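PDB 6GIO: amino acid amide racemase from Ochrobactrum anthropi, which binds pyridoxal-5'-phosphate and is a member of the class-III aminotransferase family, here as an assembly of two chains. Local coordinates for residues Arg129-Ser134 and Thr192-Glu197; Leu208-Leu213 and Thr387-Asn392; Ala219-Leu224 and Glu256-Asp261; Met262-Lys267 and Ser276-Pro281; Ser337-Ile342 and Ile415-Ile420. All coordinates share one frame; numbering follows the deposited sequence.

Contact 1 closes first along the chain; contact 2 then opens, and contacts 3 and 4 form in turn before its second segment arrives. Contact 5 opens before Thr387-Asn392 and closes after it. Contacts 1 and 4 reach the same seven-stranded mixed sheet, their centres about 22 Å apart. Contact 3 sits beside that sheet and touches contact 4 where Asp261 packs on Pro281; their centres are about 17 Å apart. Contact 2 joins the loop carrying Ser209 of the cofactor pocket to strand 384-389 of the second sheet, so it ties the two sheet regions together. Contact 5 lies about 38 Å from contact 4, centre to centre, on the opposite side of the chain's centre, far from the lysine that carries the cofactor.

Contact 1. Residues Arg129-Ser134 and Thr192-Glu197; sequences RSRIIS and TSCPPE
Ser193 meets Arg131 through its backbone: Ser193 O lies over one face of the guanidinium, 3.7 Å from Arg131 NH1. A carbonyl dipole above a cationic group is probably mildly favourable. At Cys194 the thiol is anti to the backbone N (chi1 -170°), which sets SG beside the aliphatic arm of the arginine, 3.9 Å from Arg131 CD; a small, weakly polar side chain suits this buried spot. Pro195 follows with its ring crossing the arginine, and Pro195 CD comes within 4.0 Å of Arg131 NH2 over the same guanidinium face as Ser193 O. A compact ring whose nitrogen carries no hydrogen fits there, while Arg131 NH2 finds its hydrogen bond at Gln198 OE1. The chain then turns into a 3-10 segment, and Pro196 O stands 3.3 Å from Arg129 NH1 at an angle too poor for a hydrogen bond. Glu197 contributes its carbonyl, lying over a face of the Arg129 guanidinium with Glu197 O 3.2 Å from Arg129 NE, again without a bond. Arg129 reaches this far because its chain is extended from CG to NE; its NH1 bonds to Val199 O and its NH2 to His231 O. The loop 192-197 connects helix 179-191 to strand 199-204, which hydrogen-bonds in parallel with strand 131-135; Cys194 packs on His189 of that helix, Val199 and Leu165 of strand 164-167.

Contact 2. Residues Leu208-Leu213 and Thr387-Asn392; sequences LSDGGL and TYVGLN
Gly212 and Gly390 mark the tight part of this contact, with Gly212 CA only 3.7 Å from Gly390 CA. Both have positive phi, a conformation that suits glycine, and the lack of side chains lets the two backbones come together. Gly390 N donates to Asp210 O at 2.9 Å in a bent bond (133° at the hydrogen), with the donor above the carbonyl plane; the same oxygen also receives His152 NE2. Next to it, Leu391 N donates to Gly211 O over 3.2 Å, approaching well above that carbonyl's plane, and the CA-H of Gly390 makes a weaker contact with this oxygen. The loop 208-213 holds its own shape through Ser209 O, which accepts both Gly212 N and Leu213 N. This loop supplies one residue of the cofactor pocket, Ser209, which touches the pyridoxal-5'-phosphate, and its OG hydrogen-bonds to Glu205. Strand 384-389, by contrast, is part of the other sheet, so the contact joins two regions of the class-III aminotransferase fold. Val389 fills the buried side. Its CG2 sits between the backbone N and the carbonyl carbon, and from there it meets Leu213 CD1 at 3.9 Å, the two side chains at about a right angle; a compact branched residue can touch several neighbours at once in this way. Toward the more open side the packing thins: Val389 CG1 has the carboxylate of partly exposed Asp210 beside it, OD1 at 3.8 Å. Leu391, also partly exposed, lays CG against Gly211 O (3.5 Å) and packs on His152.

Contact 3. Residues Ala219-Leu224 and Glu256-Asp261; sequences AFLEAL and EGLEPD
Glu256 sets CG beside its backbone N (chi1 -63°), where Leu221 CD1 meets it at 3.9 Å; the bend at chi2 (-75°) then carries CD round, 4.0 Å from the same methyl. The two carboxylate oxygens have different partners: OE2 forms a salt bridge with Arg349, while OE1 faces the start of the helix. Water 1 joins the N-H of the N-cap residue Ala219 to this oxygen, donating to Glu256 OE1 at 2.8 Å. Backbone N-H groups of the first turn lack acceptors within the helix, and water 3 serves one of them, accepting from Glu222 N (2.9 Å) and lying close to Glu256 O. A carboxylate at this end is probably favoured also by the helix dipole. Glu222 stretches out beside the loop: its CB lies 3.6 Å from Glu256 O and its CD 3.6 Å from Gly257 O. Positive phi at Gly257 favours glycine. Leu258 supplies the apolar part, laying CD2 against the helix backbone 3.4 Å from Leu221 O, near Leu221 CB. The contact thus fastens the first turn of helix 220-229 to the loop leading into strand 262-265. On the loop side Leu258 packs on Val237 of strand 234-238, and on another side of the helix Phe220 and Leu224 rest on helix 179-191 and on Phe135 of strand 131-135.

Contact 4. Residues Met262-Lys267 and Ser276-Pro281; sequences MVVFGK and SAVVGP. With PLP (pyridoxal-5'-phosphate), chain G.
An antiparallel hairpin, with strand axes 4.7 Å apart, pairs Val263 with Val279 and Phe265 with Ala277. In the first pair Val263 N bonds to Val279 O and Val279 N to Val263 O; in the second, Phe265 N reaches Ala277 O at 2.8 Å in an almost straight bond (178°), while Ala277 N bonds to Phe265 O at 3.1 Å. Val264 and Val278 form the non-hydrogen-bonded pair between them. On the face of Val263, Phe265, Ala277 and Val279, the phenylalanine ring presents its edge to the neighbouring strand, CE2 3.8 Å from Val279 CG2, while Val263 CG1 covers one ring face near the rim. The other face carries Val264 and Val278, and Val264 packs on helix 112-127. Met262 reaches Val278 from the end of the strand, extended to its sulfur (chi2 176°), which puts SD 3.7 Å from Val278 CG1; the bend at chi3 turns only the terminal methyl. Branched and flexible apolar chains suit so buried a sheet. Ser276, at the far end, turns its hydroxyl to Asp114. Just past the strand, Lys267 NZ is covalently joined to C4A of pyridoxal-5'-phosphate, 1.3 Å apart, a length consistent with an imine. Gly112 N and Ser113 OG of the same chain and Thr295 OG1 of the second subunit also hydrogen-bond the cofactor. A lysine following a core strand and linked as an internal aldimine is characteristic of fold type I pyridoxal-phosphate enzymes.

Contact 5. Residues Ser337-Ile342 and Ile415-Ile420; sequences SDKHSI and IVDQAI
His340, just past the weakly bonded, kinked end of helix 318-339, faces the regular helix 406-424 at Ile420, the CA of His340 lying 7.4 Å from the CA of Ile420. Three helix positions earlier, Asp417 holds CG anti to its backbone N (chi1 176°), and chi2 near zero (-2°) sets the two oxygens. Asp417 OD1 accepts His340 NE2 at 2.8 Å in a nearly straight bond; the oxygen lies in the ring plane, yet the nitrogen comes from above the carboxylate, whose plane is turned 74° from the ring. The second oxygen, OD2, takes Lys339 NZ on its syn side at 2.7 Å in a salt bridge. Both oxygens are thus gripped, which fixes the rotation of the group, and an acid suits a place between a lysine and an imidazole; the carboxylate may favour a protonated histidine. Flat His340 also fits between apolar groups, with Lys339 CB over one face and Ile420 CG2 over the other in a CH-pi contact, 3.9 Å from the ring centroid. The same Ile420 CG2 meets Ile342 CG2 at 3.6 Å, giving a branched apolar patch beside the polar pair. Ile420 also packs on Ile343 of strand 343-349, into which the first segment runs, while Asp417 rests on Leu336 of helix 318-339 and Ile342 touches Thr371 of helix 369-382.

Contact 1. Residues Arg129-Ser134 and Thr192-Glu197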
# COMPACT_ATOMS: atom_id res chain seq x y z
N ARG C 129 8.74 8.98 22.61
CA ARG C 129 10.07 8.44 22.64
C ARG C 129 10.52 8.18 21.19
O ARG C 129 9.73 7.82 20.37
CB ARG C 129 10.03 7.14 23.42
CG ARG C 129 9.48 7.25 24.84
CD ARG C 129 9.45 5.87 25.40
NE ARG C 129 9.03 5.78 26.79
CZ ARG C 129 9.24 4.73 27.57
NH1 ARG C 129 9.92 3.67 27.12
NH2 ARG C 129 8.81 4.76 28.81
N SER C 130 11.79 8.35 20.90
CA SER C 130 12.27 8.39 19.53
C SER C 130 13.04 7.15 19.12
O SER C 130 13.26 6.92 17.92
CB SER C 130 13.17 9.64 19.37
OG SER C 130 14.24 9.63 20.34
N ARG C 131 13.49 6.37 20.10
CA ARG C 131 14.35 5.23 19.84
C ARG C 131 13.55 3.92 19.62
O ARG C 131 12.47 3.72 20.22
CB ARG C 131 15.33 5.04 20.99
CG ARG C 131 16.30 6.20 21.16
CD ARG C 131 17.24 5.87 22.30
NE ARG C 131 17.92 7.04 22.87
CZ ARG C 131 19.12 7.47 22.49
NH1 ARG C 131 19.80 6.88 21.51
NH2 ARG C 131 19.63 8.53 23.11
N ILE C 132 14.11 3.06 18.76
CA ILE C 132 13.48 1.81 18.37
C ILE C 132 14.47 0.63 18.49
O ILE C 132 15.59 0.76 18.06
CB ILE C 132 12.93 1.88 16.91
CG1 ILE C 132 11.77 2.88 16.82
CG2 ILE C 132 12.46 0.50 16.44
CD1 ILE C 132 10.55 2.57 17.66
N ILE C 133 14.02 -0.51 19.02
CA ILE C 133 14.86 -1.72 19.06
C ILE C 133 14.39 -2.63 17.93
O ILE C 133 13.23 -2.92 17.80
CB ILE C 133 14.84 -2.42 20.42
CG1 ILE C 133 15.36 -1.45 21.51
CG2 ILE C 133 15.72 -3.68 20.42
CD1 ILE C 133 14.88 -1.78 22.90
N SER C 134 15.33 -3.06 17.12
CA SER C 134 15.07 -4.01 16.06
C SER C 134 16.19 -5.11 15.97
O SER C 134 17.16 -5.07 16.72
CB SER C 134 15.00 -3.21 14.78
OG SER C 134 14.71 -4.03 13.70
N THR C 192 23.92 2.43 29.23
CA THR C 192 24.86 3.38 28.69
C THR C 192 24.21 4.27 27.59
O THR C 192 23.52 5.24 27.88
CB THR C 192 26.10 2.65 28.13
OG1 THR C 192 25.70 1.75 27.09
CG2 THR C 192 26.82 1.85 29.24
N SER C 193 24.40 3.92 26.33
CA SER C 193 24.08 4.82 25.26
C SER C 193 22.64 4.74 24.71
O SER C 193 22.25 5.61 23.93
CB SER C 193 25.14 4.65 24.14
OG SER C 193 25.18 3.34 23.65
N CYS C 194 21.83 3.77 25.13
CA CYS C 194 20.42 3.68 24.71
C CYS C 194 19.49 3.63 25.91
O CYS C 194 18.92 2.56 26.19
CB CYS C 194 20.24 2.41 23.89
SG CYS C 194 18.64 2.32 23.07
N PRO C 195 19.27 4.78 26.58
CA PRO C 195 18.45 4.73 27.79
C PRO C 195 17.07 4.19 27.48
O PRO C 195 16.39 4.68 26.56
CB PRO C 195 18.41 6.21 28.30
CG PRO C 195 19.62 6.87 27.67
CD PRO C 195 19.77 6.16 26.33
N PRO C 196 16.62 3.21 28.26
CA PRO C 196 15.40 2.52 27.84
C PRO C 196 14.12 3.36 27.90
O PRO C 196 13.21 3.07 27.14
CB PRO C 196 15.34 1.31 28.78
CG PRO C 196 16.05 1.79 30.03
CD PRO C 196 17.10 2.74 29.57
N GLU C 197 14.09 4.40 28.74
CA GLU C 197 12.95 5.33 28.77
C GLU C 197 12.89 6.24 27.54
O GLU C 197 11.94 7.01 27.37
CB GLU C 197 12.92 6.14 30.08
CG GLU C 197 13.98 7.24 30.18
CD GLU C 197 15.43 6.78 30.51
OE1 GLU C 197 15.71 5.56 30.74
OE2 GLU C 197 16.30 7.68 30.55

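Contact 2. Residues Leu208-Leu213 and Thr387-Asn392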
# COMPACT_ATOMS: atom_id res chain seq x y z
N LEU C 208 12.43 -15.33 12.43
CA LEU C 208 13.09 -14.35 11.61
C LEU C 208 12.97 -14.86 10.19
O LEU C 208 13.55 -15.89 9.88
CB LEU C 208 14.55 -14.23 12.02
CG LEU C 208 15.39 -13.15 11.35
CD1 LEU C 208 15.13 -11.82 12.04
CD2 LEU C 208 16.86 -13.51 11.39
N SER C 209 12.28 -14.11 9.35
CA SER C 209 11.77 -14.57 8.04
C SER C 209 12.84 -14.50 6.96
O SER C 209 13.54 -15.48 6.72
CB SER C 209 10.55 -13.73 7.63
OG SER C 209 10.85 -12.33 7.64
N ASP C 210 12.98 -13.33 6.33
CA ASP C 210 14.00 -13.17 5.30
C ASP C 210 15.41 -13.32 5.84
O ASP C 210 16.35 -13.56 5.09
CB ASP C 210 13.86 -11.85 4.57
CG ASP C 210 13.00 -11.98 3.35
OD1 ASP C 210 13.51 -12.45 2.29
OD2 ASP C 210 11.80 -11.66 3.47
N GLY C 211 15.56 -13.22 7.16
CA GLY C 211 16.85 -13.50 7.78
C GLY C 211 17.32 -14.94 7.72
O GLY C 211 18.51 -15.21 7.88
N GLY C 212 16.40 -15.87 7.46
CA GLY C 212 16.71 -17.30 7.30
C GLY C 212 15.77 -18.28 7.96
O GLY C 212 16.17 -19.41 8.24
N LEU C 213 14.52 -17.89 8.18
CA LEU C 213 13.54 -18.71 8.89
C LEU C 213 14.12 -19.30 10.19
O LEU C 213 14.09 -20.53 10.46
CB LEU C 213 12.97 -19.77 7.94
CG LEU C 213 12.01 -19.16 6.91
CD1 LEU C 213 11.96 -19.97 5.62
CD2 LEU C 213 10.62 -19.03 7.52
N THR C 387 11.21 -20.61 -3.30
CA THR C 387 12.16 -19.48 -3.27
C THR C 387 13.27 -19.76 -2.30
O THR C 387 13.29 -20.81 -1.69
CB THR C 387 11.46 -18.18 -2.84
OG1 THR C 387 10.96 -18.33 -1.51
CG2 THR C 387 10.30 -17.88 -3.77
N TYR C 388 14.22 -18.83 -2.17
CA TYR C 388 15.13 -18.87 -1.04
C TYR C 388 15.22 -17.55 -0.27
O TYR C 388 14.96 -16.47 -0.80
CB TYR C 388 16.52 -19.30 -1.44
CG TYR C 388 17.16 -18.46 -2.51
CD1 TYR C 388 17.82 -17.28 -2.21
CD2 TYR C 388 17.10 -18.86 -3.83
CE1 TYR C 388 18.43 -16.53 -3.21
CE2 TYR C 388 17.69 -18.13 -4.82
CZ TYR C 388 18.35 -16.97 -4.52
OH TYR C 388 18.92 -16.30 -5.58
N VAL C 389 15.63 -17.67 0.97
CA VAL C 389 15.80 -16.53 1.84
C VAL C 389 17.12 -16.67 2.56
O VAL C 389 17.93 -17.54 2.23
CB VAL C 389 14.62 -16.43 2.84
CG1 VAL C 389 13.33 -16.19 2.06
CG2 VAL C 389 14.52 -17.66 3.75
N GLY C 390 17.37 -15.74 3.48
CA GLY C 390 18.49 -15.88 4.43
C GLY C 390 19.55 -14.83 4.23
O GLY C 390 19.77 -14.35 3.13
N LEU C 391 20.25 -14.48 5.29
CA LEU C 391 21.33 -13.51 5.18
C LEU C 391 22.46 -14.02 4.26
O LEU C 391 23.24 -13.22 3.78
CB LEU C 391 21.89 -13.17 6.57
CG LEU C 391 20.84 -12.58 7.54
CD1 LEU C 391 21.42 -12.36 8.94
CD2 LEU C 391 20.23 -11.29 7.03
N ASN C 392 22.54 -15.35 4.02
CA ASN C 392 23.52 -15.91 3.10
C ASN C 392 22.91 -16.48 1.80
O ASN C 392 23.59 -17.16 1.06
CB ASN C 392 24.34 -16.96 3.85
CG ASN C 392 25.09 -16.35 5.04
OD1 ASN C 392 26.03 -15.62 4.85
ND2 ASN C 392 24.66 -16.66 6.26

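Contact 3. Residues Ala219-Leu224 and Glu256-Asp261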
# COMPACT_ATOMS: atom_id res chain seq x y z
N ALA C 219 12.37 -19.32 25.11
CA ALA C 219 12.33 -18.39 26.25
C ALA C 219 13.02 -17.06 25.94
O ALA C 219 12.82 -16.12 26.68
CB ALA C 219 12.91 -19.02 27.51
N PHE C 220 13.81 -16.98 24.87
CA PHE C 220 14.48 -15.76 24.54
C PHE C 220 13.54 -14.55 24.32
O PHE C 220 13.75 -13.50 24.94
CB PHE C 220 15.39 -15.92 23.31
CG PHE C 220 15.91 -14.59 22.78
CD1 PHE C 220 16.86 -13.86 23.49
CD2 PHE C 220 15.44 -14.08 21.59
CE1 PHE C 220 17.32 -12.63 23.02
CE2 PHE C 220 15.88 -12.86 21.10
CZ PHE C 220 16.83 -12.14 21.82
N LEU C 221 12.55 -14.69 23.44
CA LEU C 221 11.66 -13.61 23.09
C LEU C 221 10.87 -13.15 24.31
O LEU C 221 10.64 -11.95 24.47
CB LEU C 221 10.72 -14.02 21.96
CG LEU C 221 11.40 -14.19 20.58
CD1 LEU C 221 10.36 -14.50 19.53
CD2 LEU C 221 12.20 -12.96 20.16
N GLU C 222 10.44 -14.09 25.16
CA GLU C 222 9.72 -13.72 26.40
C GLU C 222 10.60 -12.93 27.35
O GLU C 222 10.13 -12.01 28.03
CB GLU C 222 9.15 -14.95 27.14
CG GLU C 222 8.28 -14.54 28.35
CD GLU C 222 7.50 -15.69 28.98
OE1 GLU C 222 7.64 -16.84 28.56
OE2 GLU C 222 6.74 -15.44 29.93
N ALA C 223 11.88 -13.30 27.43
CA ALA C 223 12.81 -12.57 28.29
C ALA C 223 13.09 -11.16 27.71
O ALA C 223 13.25 -10.19 28.46
CB ALA C 223 14.10 -13.35 28.47
N LEU C 224 13.15 -11.06 26.38
CA LEU C 224 13.31 -9.78 25.70
C LEU C 224 12.12 -8.87 25.95
O LEU C 224 12.30 -7.68 26.18
CB LEU C 224 13.39 -10.00 24.19
CG LEU C 224 13.44 -8.76 23.34
CD1 LEU C 224 14.63 -7.91 23.68
CD2 LEU C 224 13.50 -9.17 21.86
N GLU C 256 5.61 -18.51 21.92
CA GLU C 256 6.79 -17.90 22.53
C GLU C 256 6.48 -17.21 23.85
O GLU C 256 7.37 -16.54 24.39
CB GLU C 256 7.42 -16.89 21.58
CG GLU C 256 7.94 -17.50 20.27
CD GLU C 256 9.22 -18.26 20.46
OE1 GLU C 256 9.84 -18.15 21.55
OE2 GLU C 256 9.61 -18.98 19.50
N GLY C 257 5.26 -17.36 24.37
CA GLY C 257 4.91 -16.82 25.70
C GLY C 257 4.79 -15.29 25.69
O GLY C 257 4.96 -14.63 26.71
N LEU C 258 4.50 -14.74 24.51
CA LEU C 258 4.47 -13.27 24.32
C LEU C 258 3.05 -12.69 24.52
O LEU C 258 2.06 -13.34 24.22
CB LEU C 258 4.98 -12.94 22.91
CG LEU C 258 6.47 -13.16 22.60
CD1 LEU C 258 6.77 -12.74 21.17
CD2 LEU C 258 7.35 -12.36 23.57
N GLU C 259 2.98 -11.48 25.06
CA GLU C 259 1.70 -10.76 25.24
C GLU C 259 1.92 -9.37 24.71
O GLU C 259 2.18 -8.45 25.48
CB GLU C 259 1.27 -10.73 26.72
CG GLU C 259 0.81 -12.08 27.20
CD GLU C 259 0.71 -12.13 28.70
OE1 GLU C 259 1.72 -12.39 29.36
OE2 GLU C 259 -0.38 -11.87 29.21
N PRO C 260 1.86 -9.23 23.37
CA PRO C 260 2.30 -7.96 22.81
C PRO C 260 1.35 -6.81 23.08
O PRO C 260 0.16 -6.99 23.22
CB PRO C 260 2.38 -8.25 21.29
CG PRO C 260 1.55 -9.47 21.06
CD PRO C 260 1.53 -10.24 22.34
N ASP C 261 1.89 -5.61 23.07
CA ASP C 261 1.11 -4.42 23.02
C ASP C 261 0.50 -4.21 21.64
O ASP C 261 -0.58 -3.64 21.51
CB ASP C 261 2.05 -3.27 23.39
CG ASP C 261 2.53 -3.37 24.86
OD1 ASP C 261 1.63 -3.35 25.70
OD2 ASP C 261 3.75 -3.48 25.15
O HOH W 1 9.95 -20.06 23.57
O HOH W 2 12.12 -17.41 22.02
O HOH W 3 10.09 -16.88 24.39

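Contact 4. Residues Met262-Lys267 and Ser276-Pro281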
# COMPACT_ATOMS: atom_id res chain seq x y z
N MET C 262 1.21 -4.64 20.59
CA MET C 262 0.80 -4.28 19.25
C MET C 262 1.13 -5.44 18.36
O MET C 262 2.22 -6.01 18.48
CB MET C 262 1.53 -3.01 18.78
CG MET C 262 1.22 -2.57 17.33
SD MET C 262 1.97 -1.02 16.78
CE MET C 262 0.97 0.14 17.75
N VAL C 263 0.21 -5.77 17.45
CA VAL C 263 0.46 -6.83 16.49
C VAL C 263 0.24 -6.29 15.08
O VAL C 263 -0.73 -5.56 14.85
CB VAL C 263 -0.44 -8.06 16.71
CG1 VAL C 263 -0.07 -9.16 15.73
CG2 VAL C 263 -0.33 -8.58 18.14
N VAL C 264 1.15 -6.65 14.17
CA VAL C 264 1.08 -6.21 12.77
C VAL C 264 0.79 -7.43 11.91
O VAL C 264 1.47 -8.50 12.04
CB VAL C 264 2.40 -5.53 12.34
CG1 VAL C 264 2.33 -5.01 10.88
CG2 VAL C 264 2.75 -4.39 13.29
N PHE C 265 -0.26 -7.31 11.07
CA PHE C 265 -0.66 -8.39 10.20
C PHE C 265 -0.53 -8.01 8.73
O PHE C 265 -0.60 -6.83 8.37
CB PHE C 265 -2.12 -8.77 10.45
CG PHE C 265 -2.42 -9.25 11.85
CD1 PHE C 265 -2.27 -10.57 12.17
CD2 PHE C 265 -2.98 -8.39 12.78
CE1 PHE C 265 -2.60 -11.02 13.42
CE2 PHE C 265 -3.34 -8.84 14.04
CZ PHE C 265 -3.13 -10.16 14.37
N GLY C 266 -0.36 -9.02 7.88
CA GLY C 266 -0.33 -8.76 6.45
C GLY C 266 -0.31 -10.01 5.63
O GLY C 266 -0.77 -11.07 6.06
N LYS C 267 0.25 -9.89 4.43
CA LYS C 267 0.39 -11.01 3.53
C LYS C 267 -0.91 -11.87 3.48
O LYS C 267 -1.91 -11.45 2.90
CB LYS C 267 1.64 -11.81 3.88
CG LYS C 267 2.93 -11.22 3.31
CD LYS C 267 4.18 -12.06 3.65
CE LYS C 267 5.47 -11.56 2.96
NZ LYS C 267 6.13 -10.39 3.57
N SER C 276 -3.46 -5.23 5.04
CA SER C 276 -2.66 -5.30 6.27
C SER C 276 -3.46 -4.71 7.43
O SER C 276 -4.50 -4.07 7.23
CB SER C 276 -1.34 -4.56 6.09
OG SER C 276 -1.48 -3.13 5.96
N ALA C 277 -2.97 -4.92 8.64
CA ALA C 277 -3.60 -4.32 9.81
C ALA C 277 -2.65 -4.15 10.96
O ALA C 277 -1.69 -4.90 11.07
CB ALA C 277 -4.81 -5.10 10.25
N VAL C 278 -2.97 -3.19 11.83
CA VAL C 278 -2.26 -2.96 13.07
C VAL C 278 -3.29 -2.99 14.21
O VAL C 278 -4.31 -2.28 14.19
CB VAL C 278 -1.52 -1.61 13.08
CG1 VAL C 278 -0.84 -1.36 14.41
CG2 VAL C 278 -0.48 -1.55 11.97
N VAL C 279 -3.04 -3.83 15.18
CA VAL C 279 -3.94 -3.92 16.36
C VAL C 279 -3.12 -3.39 17.50
O VAL C 279 -1.99 -3.82 17.67
CB VAL C 279 -4.38 -5.38 16.66
CG1 VAL C 279 -5.20 -5.47 17.94
CG2 VAL C 279 -5.20 -5.89 15.51
N GLY C 280 -3.64 -2.40 18.20
CA GLY C 280 -2.88 -1.74 19.22
C GLY C 280 -3.77 -1.20 20.31
O GLY C 280 -4.98 -1.29 20.21
N PRO C 281 -3.17 -0.67 21.38
CA PRO C 281 -4.00 -0.16 22.47
C PRO C 281 -4.63 1.19 22.03
O PRO C 281 -4.06 1.87 21.17
CB PRO C 281 -3.02 0.03 23.65
CG PRO C 281 -1.66 -0.13 23.10
CD PRO C 281 -1.73 -0.52 21.64
N1 PLP G . 7.15 -7.78 7.87
C2 PLP G . 7.47 -9.08 7.67
C2A PLP G . 7.89 -9.99 8.78
C3 PLP G . 7.43 -9.66 6.30
O3 PLP G . 7.75 -10.95 6.12
C4 PLP G . 7.00 -8.83 5.16
C4A PLP G . 6.94 -9.42 3.78
C5 PLP G . 6.66 -7.41 5.50
C6 PLP G . 6.77 -6.97 6.84
C5A PLP G . 6.27 -6.44 4.40
O4P PLP G . 5.17 -6.87 3.58
P PLP G . 4.94 -6.27 2.12
O1P PLP G . 3.49 -6.57 1.89
O2P PLP G . 5.86 -7.03 1.18
O3P PLP G . 5.22 -4.78 2.24

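Contact 5. Residues Ser337-Ile342 and Ile415-Ile420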
# COMPACT_ATOMS: atom_id res chain seq x y z
N SER C 337 18.05 -35.50 4.04
CA SER C 337 19.45 -35.20 4.37
C SER C 337 20.31 -36.47 4.39
O SER C 337 21.53 -36.39 4.23
CB SER C 337 19.63 -34.45 5.69
OG SER C 337 19.28 -35.26 6.76
N ASP C 338 19.71 -37.65 4.59
CA ASP C 338 20.45 -38.89 4.47
C ASP C 338 21.00 -39.04 3.04
O ASP C 338 22.09 -39.51 2.86
CB ASP C 338 19.58 -40.08 4.85
CG ASP C 338 20.39 -41.39 5.02
OD1 ASP C 338 21.26 -41.51 5.94
OD2 ASP C 338 20.13 -42.33 4.24
N LYS C 339 20.26 -38.60 2.03
CA LYS C 339 20.74 -38.74 0.66
C LYS C 339 21.57 -37.56 0.22
O LYS C 339 22.49 -37.70 -0.58
CB LYS C 339 19.58 -38.80 -0.31
CG LYS C 339 18.66 -40.00 -0.19
CD LYS C 339 17.81 -40.12 -1.45
CE LYS C 339 16.32 -39.99 -1.13
NZ LYS C 339 15.45 -40.44 -2.26
N HIS C 340 21.18 -36.38 0.70
CA HIS C 340 21.80 -35.14 0.25
C HIS C 340 22.46 -34.39 1.43
O HIS C 340 21.78 -33.78 2.26
CB HIS C 340 20.71 -34.28 -0.36
CG HIS C 340 19.97 -34.94 -1.48
ND1 HIS C 340 20.57 -35.26 -2.68
CD2 HIS C 340 18.67 -35.30 -1.60
CE1 HIS C 340 19.67 -35.79 -3.49
NE2 HIS C 340 18.51 -35.83 -2.86
N SER C 341 23.78 -34.42 1.50
CA SER C 341 24.46 -33.84 2.66
C SER C 341 24.37 -32.29 2.67
O SER C 341 24.54 -31.67 3.72
CB SER C 341 25.88 -34.39 2.79
OG SER C 341 26.59 -34.09 1.62
N ILE C 342 24.03 -31.68 1.52
CA ILE C 342 23.81 -30.23 1.44
C ILE C 342 22.67 -29.73 2.35
O ILE C 342 22.64 -28.58 2.71
CB ILE C 342 23.56 -29.77 -0.01
CG1 ILE C 342 23.61 -28.24 -0.13
CG2 ILE C 342 22.22 -30.30 -0.52
CD1 ILE C 342 23.54 -27.75 -1.57
N ILE C 415 9.95 -33.73 -5.58
CA ILE C 415 10.49 -32.74 -6.50
C ILE C 415 11.74 -32.09 -5.92
O ILE C 415 12.77 -31.93 -6.60
CB ILE C 415 9.44 -31.67 -6.88
CG1 ILE C 415 8.40 -32.28 -7.85
CG2 ILE C 415 10.12 -30.43 -7.50
CD1 ILE C 415 7.16 -31.45 -8.04
N VAL C 416 11.67 -31.72 -4.65
CA VAL C 416 12.85 -31.14 -3.97
C VAL C 416 14.07 -32.10 -3.98
O VAL C 416 15.20 -31.69 -4.22
CB VAL C 416 12.52 -30.77 -2.50
CG1 VAL C 416 13.77 -30.36 -1.74
CG2 VAL C 416 11.50 -29.65 -2.49
N ASP C 417 13.79 -33.36 -3.65
CA ASP C 417 14.76 -34.44 -3.67
C ASP C 417 15.42 -34.53 -5.04
O ASP C 417 16.63 -34.52 -5.18
CB ASP C 417 14.04 -35.75 -3.27
CG ASP C 417 14.91 -36.99 -3.34
OD1 ASP C 417 16.10 -36.93 -3.72
OD2 ASP C 417 14.37 -38.05 -3.06
N GLN C 418 14.60 -34.57 -6.08
CA GLN C 418 15.12 -34.69 -7.43
C GLN C 418 15.87 -33.45 -7.86
O GLN C 418 16.88 -33.54 -8.58
CB GLN C 418 13.97 -34.99 -8.40
CG GLN C 418 14.46 -35.35 -9.80
CD GLN C 418 15.18 -36.68 -9.84
OE1 GLN C 418 16.25 -36.83 -10.42
NE2 GLN C 418 14.60 -37.66 -9.19
N ALA C 419 15.38 -32.27 -7.46
CA ALA C 419 16.03 -31.01 -7.85
C ALA C 419 17.45 -30.87 -7.22
O ALA C 419 18.41 -30.50 -7.90
CB ALA C 419 15.15 -29.80 -7.54
N ILE C 420 17.56 -31.16 -5.93
CA ILE C 420 18.86 -31.12 -5.21
C ILE C 420 19.86 -32.10 -5.84
O ILE C 420 21.02 -31.76 -6.07
CB ILE C 420 18.69 -31.47 -3.73
CG1 ILE C 420 17.89 -30.36 -3.03
CG2 ILE C 420 20.03 -31.59 -3.07
CD1 ILE C 420 17.48 -30.64 -1.61